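Local coordinates for protein hexokinase (Schistosoma mansoni, PDB 1BDG) that phosphorylates glucose and probably other hexoses with ATP, the first step of glycolysis, in a cleft between two subdomains, at residues 141-146 and 158-163; 194-199 and 245-250; 220-225 and 284-289. One frame throughout, in Å; residues are numbered along the deposited sequence.

Contact 1 of 3, residues 141-146 and 158-163; sequences FTFSFP and VRWTKG. With GLC (alpha-D-glucopyranose), chain B.
The small-subdomain wall of the glucose pocket is formed where F145 and P146, just beyond strand 137-143, meet the loop residues W160, T161 and K162. The six-membered ring of W160 comes edge-on to the face of F145, with the planes at 88° and the centroids 4.8 Å apart. Its CE3 stands over the centre of the phenyl ring, while CZ3 reaches on to F143 CZ at 3.7 Å, making a three-ring aromatic cluster that F164 extends by stacking on W160. T161 passes along the rim of F145, its carbonyl O near the ring plane. An inverse gamma turn centred on S144, closed by F145 N to F143 O, swings the chain off the strand and across the sugar. Beyond it, V158 N donates to P146 O at 2.9 Å, and the proline ring lies against R159. The sugar is held from the loop. T161 OG1, placed between the backbone N and carbonyl carbon (chi1 63°), donates to glucose O2 at 2.7 Å. K162, bent at chi3 (-83°), brings NZ to glucose O6 at 2.8 Å and, by a second bond, to the ring oxygen O5.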
# COMPACT_ATOMS: atom_id res chain seq x y z
N PHE A 141 -7.89 -1.48 -15.51
CA PHE A 141 -8.16 -0.64 -14.35
C PHE A 141 -7.47 -1.13 -13.07
O PHE A 141 -7.86 -2.16 -12.50
CB PHE A 141 -9.67 -0.55 -14.15
CG PHE A 141 -10.13 0.56 -13.23
CD1 PHE A 141 -9.34 1.67 -12.98
CD2 PHE A 141 -11.39 0.49 -12.64
CE1 PHE A 141 -9.80 2.70 -12.15
CE2 PHE A 141 -11.86 1.51 -11.82
CZ PHE A 141 -11.07 2.61 -11.58
N THR A 142 -6.42 -0.44 -12.65
CA THR A 142 -5.73 -0.78 -11.41
C THR A 142 -6.49 -0.07 -10.32
O THR A 142 -6.28 1.12 -10.10
CB THR A 142 -4.30 -0.26 -11.43
OG1 THR A 142 -3.53 -1.03 -12.35
CG2 THR A 142 -3.67 -0.33 -10.06
N PHE A 143 -7.43 -0.78 -9.70
CA PHE A 143 -8.25 -0.21 -8.63
C PHE A 143 -7.67 -0.71 -7.31
O PHE A 143 -7.94 -1.84 -6.89
CB PHE A 143 -9.69 -0.66 -8.79
CG PHE A 143 -10.67 0.08 -7.93
CD1 PHE A 143 -10.68 1.47 -7.89
CD2 PHE A 143 -11.63 -0.62 -7.20
CE1 PHE A 143 -11.63 2.17 -7.14
CE2 PHE A 143 -12.59 0.06 -6.45
CZ PHE A 143 -12.59 1.46 -6.42
N SER A 144 -6.87 0.12 -6.65
CA SER A 144 -6.21 -0.23 -5.40
C SER A 144 -7.13 -0.48 -4.22
O SER A 144 -6.89 0.09 -3.14
CB SER A 144 -5.23 0.87 -5.01
OG SER A 144 -4.49 1.32 -6.12
N PHE A 145 -8.13 -1.33 -4.34
CA PHE A 145 -9.01 -1.57 -3.20
C PHE A 145 -9.48 -3.01 -3.18
O PHE A 145 -9.40 -3.71 -4.19
CB PHE A 145 -10.20 -0.60 -3.22
CG PHE A 145 -9.80 0.84 -2.99
CD1 PHE A 145 -9.51 1.30 -1.71
CD2 PHE A 145 -9.67 1.72 -4.06
CE1 PHE A 145 -9.09 2.61 -1.52
CE2 PHE A 145 -9.25 3.02 -3.86
CZ PHE A 145 -8.96 3.46 -2.60
N PRO A 146 -9.96 -3.49 -2.02
CA PRO A 146 -10.44 -4.87 -1.91
C PRO A 146 -11.72 -5.01 -2.71
O PRO A 146 -12.66 -4.25 -2.51
CB PRO A 146 -10.73 -5.01 -0.42
CG PRO A 146 -11.16 -3.65 -0.04
CD PRO A 146 -10.15 -2.78 -0.74
N VAL A 158 -15.49 -4.05 -1.90
CA VAL A 158 -15.89 -4.62 -0.63
C VAL A 158 -15.96 -3.45 0.35
O VAL A 158 -16.93 -3.30 1.10
CB VAL A 158 -14.89 -5.65 -0.12
CG1 VAL A 158 -15.33 -6.19 1.22
CG2 VAL A 158 -14.75 -6.77 -1.11
N ARG A 159 -14.95 -2.59 0.32
CA ARG A 159 -14.94 -1.43 1.19
C ARG A 159 -13.85 -0.44 0.78
O ARG A 159 -12.92 -0.80 0.06
CB ARG A 159 -14.76 -1.85 2.65
CG ARG A 159 -13.43 -2.51 2.96
CD ARG A 159 -13.43 -3.07 4.37
NE ARG A 159 -12.08 -3.38 4.80
CZ ARG A 159 -11.77 -3.94 5.96
NH1 ARG A 159 -12.70 -4.27 6.84
NH2 ARG A 159 -10.50 -4.18 6.24
N TRP A 160 -14.03 0.82 1.16
CA TRP A 160 -13.07 1.85 0.83
C TRP A 160 -12.03 1.84 1.93
O TRP A 160 -12.39 1.81 3.12
CB TRP A 160 -13.71 3.25 0.81
CG TRP A 160 -14.42 3.70 -0.45
CD1 TRP A 160 -15.71 4.10 -0.53
CD2 TRP A 160 -13.87 3.88 -1.77
NE1 TRP A 160 -16.00 4.54 -1.79
CE2 TRP A 160 -14.88 4.42 -2.57
CE3 TRP A 160 -12.61 3.65 -2.33
CZ2 TRP A 160 -14.69 4.74 -3.93
CZ3 TRP A 160 -12.41 3.97 -3.69
CH2 TRP A 160 -13.45 4.51 -4.46
N THR A 161 -10.76 1.86 1.55
CA THR A 161 -9.69 1.92 2.52
C THR A 161 -9.00 3.23 2.20
O THR A 161 -9.40 3.94 1.27
CB THR A 161 -8.71 0.75 2.35
OG1 THR A 161 -8.08 0.82 1.06
CG2 THR A 161 -9.43 -0.57 2.48
N LYS A 162 -8.01 3.60 3.00
CA LYS A 162 -7.25 4.83 2.77
C LYS A 162 -8.03 6.13 2.96
O LYS A 162 -8.77 6.29 3.93
CB LYS A 162 -6.56 4.76 1.40
CG LYS A 162 -5.39 3.79 1.40
CD LYS A 162 -4.67 3.73 0.09
CE LYS A 162 -5.35 2.83 -0.87
NZ LYS A 162 -4.39 2.39 -1.94
N GLY A 163 -7.84 7.09 2.05
CA GLY A 163 -8.52 8.37 2.18
C GLY A 163 -9.81 8.53 1.39
O GLY A 163 -10.25 9.66 1.16
C1 GLC B . -4.78 -0.39 0.63
C2 GLC B . -5.85 -1.05 -0.24
C3 GLC B . -5.25 -2.22 -0.98
C4 GLC B . -4.04 -1.74 -1.78
C5 GLC B . -3.05 -1.10 -0.85
C6 GLC B . -1.84 -0.54 -1.59
O1 GLC B . -4.29 -1.34 1.51
O2 GLC B . -6.93 -1.52 0.56
O3 GLC B . -6.20 -2.78 -1.87
O4 GLC B . -3.45 -2.83 -2.45
O5 GLC B . -3.67 0.00 -0.18
O6 GLC B . -2.09 0.76 -2.07

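Contact 2 of 3, residues 194-199 and 245-250; sequences VVNDTV and VINTEW. With GLC (alpha-D-glucopyranose), chain B.
N196 OD1, at the end of a side chain that packs on N247, is gripped twice by T198, from the hydroxyl OG1 at 2.7 Å and from the backbone N at 3.3 Å. The hydroxyl lies close to the carbonyl plane, whereas the backbone N sits above it. N196 is thus the N-cap of helix 197-206. These bonds orient the amide so that ND2 donates to glucose O3 in a nearly straight hydrogen bond (N-H...O 169°), and ND2 also makes a weak bond to F145 O. CG anti to the backbone N (chi1 175°) carries the N247 amide toward N196, the side chains crossing at about a right angle and the amide planes 35° apart. N247 ND2 lies 3.4 Å from N196 CG, without a hydrogen bond. N223 ND2 donates to N247 OD1, and N247 ND2 makes a weak bond to E249 OE1. The E249 carboxylate straddles two sugar hydroxyls, taking O3 on OE1 at 2.8 Å and O2 on OE2 at 2.7 Å. D197 receives glucose O4 on OD1 at 2.7 Å and O6 on OD2; S144 OG is hydrogen-bonded to the same OD2. V199 CG1 meets V245 CG1 at 3.9 Å. The first turn of helix 197-206, following strand 189-195, thereby packs on the middle of strand 243-247 in the large-subdomain sheet, whose neighbouring strand 222-229 is touched by N196 and T198.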
# COMPACT_ATOMS: atom_id res chain seq x y z
N VAL A 194 -10.34 -5.36 -14.16
CA VAL A 194 -10.10 -4.74 -12.88
C VAL A 194 -9.01 -5.55 -12.24
O VAL A 194 -9.16 -6.76 -12.02
CB VAL A 194 -11.33 -4.72 -11.98
CG1 VAL A 194 -11.05 -3.88 -10.74
CG2 VAL A 194 -12.50 -4.15 -12.74
N VAL A 195 -7.92 -4.88 -11.94
CA VAL A 195 -6.77 -5.48 -11.33
C VAL A 195 -6.39 -4.62 -10.13
O VAL A 195 -6.59 -3.40 -10.14
CB VAL A 195 -5.61 -5.52 -12.35
CG1 VAL A 195 -4.28 -5.75 -11.66
CG2 VAL A 195 -5.86 -6.60 -13.38
N ASN A 196 -5.96 -5.26 -9.06
CA ASN A 196 -5.51 -4.56 -7.86
C ASN A 196 -4.04 -4.09 -8.12
O ASN A 196 -3.35 -4.64 -8.98
CB ASN A 196 -5.60 -5.54 -6.69
CG ASN A 196 -5.28 -4.89 -5.37
OD1 ASN A 196 -4.17 -5.01 -4.85
ND2 ASN A 196 -6.26 -4.20 -4.82
N ASP A 197 -3.57 -3.09 -7.40
CA ASP A 197 -2.20 -2.65 -7.64
C ASP A 197 -1.16 -3.74 -7.40
O ASP A 197 -0.26 -3.90 -8.20
CB ASP A 197 -1.85 -1.35 -6.91
CG ASP A 197 -2.12 -1.40 -5.41
OD1 ASP A 197 -2.21 -2.49 -4.82
OD2 ASP A 197 -2.24 -0.33 -4.81
N THR A 198 -1.31 -4.53 -6.34
CA THR A 198 -0.34 -5.59 -6.06
C THR A 198 -0.25 -6.54 -7.23
O THR A 198 0.85 -6.88 -7.69
CB THR A 198 -0.75 -6.38 -4.86
OG1 THR A 198 -2.13 -6.71 -4.98
CG2 THR A 198 -0.53 -5.59 -3.60
N VAL A 199 -1.42 -6.93 -7.74
CA VAL A 199 -1.54 -7.85 -8.89
C VAL A 199 -0.85 -7.20 -10.10
O VAL A 199 -0.01 -7.83 -10.75
CB VAL A 199 -3.03 -8.17 -9.20
CG1 VAL A 199 -3.14 -9.29 -10.20
CG2 VAL A 199 -3.74 -8.59 -7.92
N VAL A 245 -3.48 -15.59 -8.92
CA VAL A 245 -2.82 -14.58 -8.13
C VAL A 245 -3.81 -14.21 -7.06
O VAL A 245 -4.96 -13.88 -7.36
CB VAL A 245 -2.43 -13.34 -8.99
CG1 VAL A 245 -1.80 -12.26 -8.13
CG2 VAL A 245 -1.44 -13.75 -10.07
N ILE A 246 -3.41 -14.35 -5.80
CA ILE A 246 -4.27 -14.01 -4.68
C ILE A 246 -3.99 -12.61 -4.17
O ILE A 246 -2.84 -12.23 -4.02
CB ILE A 246 -4.06 -15.00 -3.50
CG1 ILE A 246 -4.70 -16.36 -3.82
CG2 ILE A 246 -4.69 -14.45 -2.22
CD1 ILE A 246 -6.19 -16.39 -3.67
N ASN A 247 -5.04 -11.84 -3.93
CA ASN A 247 -4.91 -10.49 -3.39
C ASN A 247 -5.20 -10.68 -1.89
O ASN A 247 -6.36 -10.79 -1.46
CB ASN A 247 -5.93 -9.55 -4.03
CG ASN A 247 -5.92 -8.17 -3.41
OD1 ASN A 247 -5.02 -7.80 -2.66
ND2 ASN A 247 -6.94 -7.39 -3.73
N THR A 248 -4.13 -10.76 -1.12
CA THR A 248 -4.21 -10.99 0.32
C THR A 248 -5.03 -9.95 1.02
O THR A 248 -5.93 -10.29 1.78
CB THR A 248 -2.81 -11.04 0.94
OG1 THR A 248 -2.21 -9.74 0.86
CG2 THR A 248 -1.94 -12.04 0.18
N GLU A 249 -4.72 -8.69 0.76
CA GLU A 249 -5.42 -7.56 1.37
C GLU A 249 -5.17 -7.67 2.89
O GLU A 249 -6.09 -7.66 3.71
CB GLU A 249 -6.91 -7.63 1.00
CG GLU A 249 -7.66 -6.31 1.07
CD GLU A 249 -7.10 -5.21 0.16
OE1 GLU A 249 -7.16 -5.34 -1.08
OE2 GLU A 249 -6.62 -4.20 0.70
N TRP A 250 -3.88 -7.76 3.22
CA TRP A 250 -3.37 -7.91 4.58
C TRP A 250 -3.43 -6.66 5.44
O TRP A 250 -3.10 -6.69 6.63
CB TRP A 250 -1.94 -8.47 4.57
CG TRP A 250 -0.81 -7.52 4.13
CD1 TRP A 250 -0.88 -6.16 4.00
CD2 TRP A 250 0.54 -7.88 3.83
NE1 TRP A 250 0.34 -5.66 3.65
CE2 TRP A 250 1.24 -6.69 3.54
CE3 TRP A 250 1.24 -9.09 3.79
CZ2 TRP A 250 2.60 -6.67 3.21
CZ3 TRP A 250 2.60 -9.08 3.47
CH2 TRP A 250 3.26 -7.87 3.18
C1 GLC B . -4.78 -0.39 0.63
C2 GLC B . -5.85 -1.05 -0.24
C3 GLC B . -5.25 -2.22 -0.98
C4 GLC B . -4.04 -1.74 -1.78
C5 GLC B . -3.05 -1.10 -0.85
C6 GLC B . -1.84 -0.54 -1.59
O1 GLC B . -4.29 -1.34 1.51
O2 GLC B . -6.93 -1.52 0.56
O3 GLC B . -6.20 -2.78 -1.87
O4 GLC B . -3.45 -2.83 -2.45
O5 GLC B . -3.67 0.00 -0.18
O6 GLC B . -2.09 0.76 -2.07

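Contact 3 of 3, residues 220-225 and 284-289; sequences TGTNVA and KMVSGM. With GLC (alpha-D-glucopyranose), chain B; SO4 (sulfate ion), chain C.
T220 O receives the backbone N of M289 at 3.3 Å, tying the glycine-rich turn between antiparallel strands 212-218 and 222-229 to the start of helix 288-304. In the actin-like ATPase fold of hexokinases this hairpin turn is a phosphate-binding element. Consistent with that role, T220 N and OG1 both donate to one oxygen, O4, of a sulfate probably left from crystallisation, the OG1 bond being 2.9 Å. T78, in the predicted ATP site, binds the same sulfate and T220 OG1, while G288 and M289 belong to the ATP site by similarity. Within strand 222-229, N223 ND2 donates to glucose O4 at 3.0 Å. E249 N and T248 OG1, both bonded to N223 OD1, position that side chain. T222 N donates to OE2 of E283, which also binds the sugar, and T222 OG1 accepts from W250 NE1. Around this shell, T222 CG2 meets V286 CB at 4.0 Å, and T220 CG2 meets M289 CB at 3.8 Å, the latter two side chains crossing at a slant. S287 CB lies 3.4 Å from G221 CA, and S287 OG, between the backbone N and carbonyl carbon (chi1 74°), is hydrogen-bonded to E283 O.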
# COMPACT_ATOMS: atom_id res chain seq x y z
N THR A 220 1.28 4.48 0.07
CA THR A 220 0.21 5.14 0.83
C THR A 220 -0.46 4.06 1.70
O THR A 220 -0.89 4.32 2.83
CB THR A 220 -0.83 5.83 -0.11
OG1 THR A 220 -0.19 6.89 -0.83
CG2 THR A 220 -1.99 6.42 0.69
N GLY A 221 -0.43 2.83 1.19
CA GLY A 221 -0.98 1.68 1.86
C GLY A 221 -0.14 0.44 1.62
O GLY A 221 0.68 0.41 0.72
N THR A 222 -0.31 -0.59 2.45
CA THR A 222 0.45 -1.81 2.30
C THR A 222 -0.46 -2.97 1.95
O THR A 222 -1.62 -3.03 2.39
CB THR A 222 1.32 -2.12 3.55
OG1 THR A 222 2.17 -3.24 3.27
CG2 THR A 222 0.47 -2.44 4.76
N ASN A 223 0.05 -3.85 1.10
CA ASN A 223 -0.67 -5.03 0.64
C ASN A 223 0.27 -5.86 -0.23
O ASN A 223 1.19 -5.32 -0.82
CB ASN A 223 -1.91 -4.63 -0.15
CG ASN A 223 -2.82 -5.79 -0.43
OD1 ASN A 223 -2.57 -6.90 0.03
ND2 ASN A 223 -3.88 -5.56 -1.17
N VAL A 224 0.04 -7.16 -0.28
CA VAL A 224 0.86 -8.06 -1.08
C VAL A 224 -0.08 -8.98 -1.86
O VAL A 224 -1.24 -9.19 -1.47
CB VAL A 224 1.76 -8.95 -0.21
CG1 VAL A 224 1.01 -10.16 0.29
CG2 VAL A 224 2.97 -9.37 -0.98
N ALA A 225 0.44 -9.53 -2.95
CA ALA A 225 -0.31 -10.45 -3.79
C ALA A 225 0.73 -11.48 -4.15
O ALA A 225 1.91 -11.14 -4.27
CB ALA A 225 -0.78 -9.74 -5.02
N LYS A 284 -2.13 0.45 9.23
CA LYS A 284 -1.89 1.67 9.98
C LYS A 284 -0.58 1.65 10.77
O LYS A 284 -0.13 2.70 11.26
CB LYS A 284 -3.09 1.94 10.89
CG LYS A 284 -4.31 2.35 10.11
CD LYS A 284 -5.58 2.22 10.89
CE LYS A 284 -6.58 3.29 10.48
NZ LYS A 284 -7.82 2.76 9.89
N MET A 285 0.01 0.46 10.91
CA MET A 285 1.28 0.31 11.62
C MET A 285 2.43 0.36 10.63
O MET A 285 3.55 0.67 11.01
CB MET A 285 1.35 -1.04 12.36
CG MET A 285 0.34 -1.27 13.49
SD MET A 285 0.25 -3.00 14.05
CE MET A 285 1.39 -3.03 15.39
N VAL A 286 2.12 0.15 9.36
CA VAL A 286 3.11 0.07 8.28
C VAL A 286 3.17 1.14 7.16
O VAL A 286 4.25 1.65 6.86
CB VAL A 286 3.00 -1.32 7.58
CG1 VAL A 286 4.04 -1.48 6.51
CG2 VAL A 286 3.14 -2.42 8.59
N SER A 287 2.03 1.47 6.56
CA SER A 287 1.99 2.40 5.44
C SER A 287 2.30 3.88 5.59
O SER A 287 2.12 4.49 6.66
CB SER A 287 0.65 2.26 4.73
OG SER A 287 -0.39 2.84 5.49
N GLY A 288 2.65 4.48 4.46
CA GLY A 288 2.99 5.89 4.37
C GLY A 288 1.92 6.91 4.75
O GLY A 288 2.25 8.02 5.13
N MET A 289 0.65 6.57 4.61
CA MET A 289 -0.39 7.51 4.97
C MET A 289 -0.54 7.65 6.48
O MET A 289 -1.02 8.67 6.98
CB MET A 289 -1.73 7.06 4.39
CG MET A 289 -2.94 7.80 4.92
SD MET A 289 -4.43 7.29 4.09
CE MET A 289 -5.26 8.80 3.98
C1 GLC B . -4.78 -0.39 0.63
C2 GLC B . -5.85 -1.05 -0.24
C3 GLC B . -5.25 -2.22 -0.98
C4 GLC B . -4.04 -1.74 -1.78
C5 GLC B . -3.05 -1.10 -0.85
C6 GLC B . -1.84 -0.54 -1.59
O1 GLC B . -4.29 -1.34 1.51
O2 GLC B . -6.93 -1.52 0.56
O3 GLC B . -6.20 -2.78 -1.87
O4 GLC B . -3.45 -2.83 -2.45
O5 GLC B . -3.67 0.00 -0.18
O6 GLC B . -2.09 0.76 -2.07
S SO4 C . 1.42 4.47 -3.90
O1 SO4 C . 2.73 4.99 -3.57
O2 SO4 C . 1.05 4.85 -5.24
O3 SO4 C . 1.42 3.03 -3.80
O4 SO4 C . 0.45 5.00 -2.98

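How the contacts relate
All three contacts converge on the glucose, with contact centres about 10 to 13 Å apart: contact 1 supplies the small-subdomain side, contact 3 the large-subdomain side, and contact 2 the junction between them. Contacts 1 and 2 share a sheet, strands 137-143 and 189-195 being paired through F141 O and V195 N at 2.8 Å. Contacts 2 and 3 share the other, where T248 OG1 lies 2.6 Å from V224 O and E249 N lies 2.9 Å from N223 OD1. Contacts 1 and 3 meet across the cleft, K162 CD packing on T220 CG2 at 3.8 Å. The sugar is enclosed from both subdomains, consistent with the closed state of glucose-bound hexokinases.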